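Local coordinates for ribokinase, putative (Burkholderia thailandensis, PDB 3B1P), which probably phosphorylates nucleosides such as inosine, as a nucleoside kinase of the ribokinase (PfkB) family, at residues I9-I14 and Q76-R81. Sequence-based numbering, arbitrary orientation. Where two conformers were deposited one is given.
Sequences IAYDNI and QPYLDR. With NOS (inosine), chain B.
Tyr78, near the start of helix 76-85, reaches across to Ile9, just before strand 10-16, and to Ala10 and Tyr11 at its start. The strand belongs to the small four-stranded lid sheet of this ribokinase fold, while the helix packs against the large sheet, so the contact joins lid to main domain. The methyl CG2 of Ile9 sits over one face of the Tyr78 ring in a CH-pi contact, 3.7 Å from the centroid; with chi1 at -45°, CG1 lies anti to the carbonyl carbon and CG2 anti to the backbone N, over the ring. A branched aliphatic residue suits the spot because one arm can cover the ring while Ile9 also packs on Met66 and Leu70. At the rim of the same ring, near its plane, the carbonyl O of Ala10 lies 3.4 Å from CE1 of Tyr78. Tyr11 runs past Tyr78 in the opposite direction, their ring planes inclined at 39° and CE1 of Tyr11 3.8 Å from CD1 of Tyr78. Its hydroxyl thereby arrives at the first turn of the helix, where its main partner is Asp74 O, just before the helix, and Tyr78 N adds a weak, bent hydrogen bond of 3.4 Å to OH of Tyr11. Tyrosine fits both places, since each has an apolar ring to bury and a polar end to bond: Tyr78 OH is tied to Gly47 O and Gln290 NE2. Further out, Phe46 meets Tyr78 edge-to-face and Arg44 forms a cation-pi contact with Tyr11. CB of Ala10 points away from the helix and lies 3.8 Å from O2' of inosine, its small size suiting a place close to Gly48 and Phe117. Two residues on, OD1 of Asp12 accepts a hydrogen bond from O2' of inosine, 2.7 Å long.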
loop_
_atom_site.group_PDB
_atom_site.type_symbol
_atom_site.label_atom_id
_atom_site.label_comp_id
_atom_site.label_asym_id
_atom_site.label_seq_id
_atom_site.Cartn_x
_atom_site.Cartn_y
_atom_site.Cartn_z
ATOM N N ILE A 9 9.537 -13.104 -12.561
ATOM C CA ILE A 9 8.496 -13.119 -13.562
ATOM C C ILE A 9 7.230 -13.284 -12.776
ATOM O O ILE A 9 7.114 -14.211 -11.966
ATOM C CB ILE A 9 8.680 -14.246 -14.609
ATOM C CG1 ILE A 9 10.144 -14.307 -15.063
ATOM C CG2 ILE A 9 7.667 -14.073 -15.748
ATOM C CD1 ILE A 9 10.490 -15.625 -15.917
ATOM N N ALA A 10 6.307 -12.371 -12.976
ATOM C CA ALA A 10 5.247 -12.228 -11.990
ATOM C C ALA A 10 3.995 -11.592 -12.553
ATOM O O ALA A 10 4.013 -10.898 -13.614
ATOM C CB ALA A 10 5.777 -11.431 -10.779
ATOM N N TYR A 11 2.863 -11.826 -11.881
ATOM C CA TYR A 11 1.662 -11.136 -12.229
ATOM C C TYR A 11 1.430 -9.992 -11.246
ATOM O O TYR A 11 1.487 -10.208 -10.013
ATOM C CB TYR A 11 0.430 -12.088 -12.204
ATOM C CG TYR A 11 0.501 -13.194 -13.227
ATOM C CD1 TYR A 11 0.439 -12.912 -14.598
ATOM C CD2 TYR A 11 0.617 -14.526 -12.821
ATOM C CE1 TYR A 11 0.487 -13.936 -15.564
ATOM C CE2 TYR A 11 0.681 -15.574 -13.756
ATOM C CZ TYR A 11 0.611 -15.269 -15.138
ATOM O OH TYR A 11 0.671 -16.321 -16.050
ATOM N N ASP A 12 1.139 -8.805 -11.767
ATOM C CA ASP A 12 1.056 -7.595 -10.934
ATOM C C ASP A 12 -0.365 -7.123 -10.785
ATOM O O ASP A 12 -1.124 -7.126 -11.776
ATOM C CB ASP A 12 1.859 -6.390 -11.548
ATOM C CG ASP A 12 3.331 -6.575 -11.475
ATOM O OD1 ASP A 12 3.854 -7.446 -10.779
ATOM O OD2 ASP A 12 4.040 -5.796 -12.150
ATOM N N ASN A 13 -0.724 -6.690 -9.566
ATOM C CA ASN A 13 -1.976 -6.001 -9.323
ATOM C C ASN A 13 -1.634 -4.618 -8.768
ATOM O O ASN A 13 -1.163 -4.539 -7.636
ATOM C CB ASN A 13 -2.790 -6.824 -8.312
ATOM C CG ASN A 13 -3.017 -8.244 -8.789
ATOM O OD1 ASN A 13 -2.239 -9.153 -8.487
ATOM N ND2 ASN A 13 -4.042 -8.421 -9.597
ATOM N N ILE A 14 -1.854 -3.573 -9.560
ATOM C CA ILE A 14 -1.319 -2.230 -9.258
ATOM C C ILE A 14 -2.428 -1.277 -8.879
ATOM O O ILE A 14 -3.414 -1.113 -9.626
ATOM C CB ILE A 14 -0.503 -1.697 -10.495
ATOM C CG1 ILE A 14 0.679 -2.635 -10.719
ATOM C CG2 ILE A 14 -0.086 -0.246 -10.232
ATOM C CD1 ILE A 14 1.329 -2.529 -12.168
ATOM N N GLN A 76 0.482 -20.361 -17.757
ATOM C CA GLN A 76 0.119 -20.375 -19.190
ATOM C C GLN A 76 -0.072 -19.024 -19.911
ATOM O O GLN A 76 0.504 -18.845 -21.002
ATOM C CB GLN A 76 -1.071 -21.313 -19.509
ATOM C CG GLN A 76 -1.057 -21.726 -21.054
ATOM C CD GLN A 76 0.151 -22.583 -21.394
ATOM O OE1 GLN A 76 0.572 -23.443 -20.613
ATOM N NE2 GLN A 76 0.766 -22.313 -22.552
ATOM N N PRO A 77 -0.903 -18.114 -19.379
ATOM C CA PRO A 77 -0.996 -16.846 -20.096
ATOM C C PRO A 77 0.363 -16.163 -20.356
ATOM O O PRO A 77 0.524 -15.508 -21.420
ATOM C CB PRO A 77 -1.879 -15.992 -19.193
ATOM C CG PRO A 77 -2.785 -17.047 -18.518
ATOM C CD PRO A 77 -1.824 -18.136 -18.222
ATOM N N TYR A 78 1.318 -16.291 -19.432
ATOM C CA TYR A 78 2.615 -15.597 -19.593
ATOM C C TYR A 78 3.418 -16.352 -20.687
ATOM O O TYR A 78 4.101 -15.762 -21.546
ATOM C CB TYR A 78 3.377 -15.534 -18.251
ATOM C CG TYR A 78 4.099 -14.201 -18.033
ATOM C CD1 TYR A 78 4.081 -13.572 -16.795
ATOM C CD2 TYR A 78 4.815 -13.599 -19.085
ATOM C CE1 TYR A 78 4.769 -12.327 -16.595
ATOM C CE2 TYR A 78 5.470 -12.390 -18.906
ATOM C CZ TYR A 78 5.429 -11.778 -17.645
ATOM O OH TYR A 78 6.109 -10.601 -17.422
ATOM N N LEU A 79 3.327 -17.675 -20.661
ATOM C CA LEU A 79 4.080 -18.495 -21.643
ATOM C C LEU A 79 3.580 -18.173 -23.047
ATOM O O LEU A 79 4.376 -18.014 -23.959
ATOM C CB LEU A 79 3.912 -19.977 -21.359
ATOM C CG LEU A 79 4.309 -20.381 -19.947
ATOM C CD1 LEU A 79 3.913 -21.860 -19.775
ATOM C CD2 LEU A 79 5.769 -20.178 -19.708
ATOM N N ASP A 80 2.267 -18.052 -23.187
ATOM C CA ASP A 80 1.638 -17.695 -24.459
ATOM C C ASP A 80 1.985 -16.271 -24.897
ATOM O O ASP A 80 2.130 -15.996 -26.097
ATOM C CB ASP A 80 0.128 -17.834 -24.370
ATOM C CG ASP A 80 -0.328 -19.297 -24.244
ATOM O OD1 ASP A 80 0.510 -20.220 -24.369
ATOM O OD2 ASP A 80 -1.524 -19.485 -23.996
ATOM N N ARG A 81 2.090 -15.365 -23.923
ATOM C CA ARG A 81 2.498 -13.977 -24.222
ATOM C C ARG A 81 3.949 -13.946 -24.698
ATOM O O ARG A 81 4.251 -13.213 -25.670
ATOM C CB ARG A 81 2.303 -13.077 -23.001
ATOM C CG ARG A 81 2.984 -11.733 -23.115
ATOM C CD ARG A 81 2.836 -10.961 -21.825
ATOM N NE ARG A 81 3.390 -9.599 -21.900
ATOM C CZ ARG A 81 2.776 -8.556 -22.473
ATOM N NH1 ARG A 81 1.604 -8.689 -23.104
ATOM N NH2 ARG A 81 3.353 -7.367 -22.475
HETATM N N9 NOS B . 8.506 -6.946 -7.842
HETATM C C4 NOS B . 9.389 -7.817 -7.348
HETATM N N3 NOS B . 10.259 -8.752 -7.852
HETATM C C2 NOS B . 11.071 -9.481 -7.073
HETATM N N1 NOS B . 11.037 -9.311 -5.710
HETATM C C6 NOS B . 10.200 -8.432 -5.104
HETATM O O6 NOS B . 10.274 -8.263 -3.759
HETATM C C5 NOS B . 9.353 -7.540 -5.895
HETATM N N7 NOS B . 8.439 -6.582 -5.651
HETATM C C8 NOS B . 7.905 -6.200 -6.860
HETATM C "C5'" NOS B . 8.566 -3.475 -10.915
HETATM O "O5'" NOS B . 9.990 -3.235 -11.038
HETATM C "C4'" NOS B . 8.353 -4.989 -10.752
HETATM O "O4'" NOS B . 8.892 -5.428 -9.510
HETATM C "C1'" NOS B . 8.278 -6.745 -9.278
HETATM C "C2'" NOS B . 6.853 -6.530 -9.685
HETATM O "O2'" NOS B . 6.434 -7.774 -10.258
HETATM C "C3'" NOS B . 6.886 -5.398 -10.704
HETATM O "O3'" NOS B . 6.449 -5.860 -12.023
#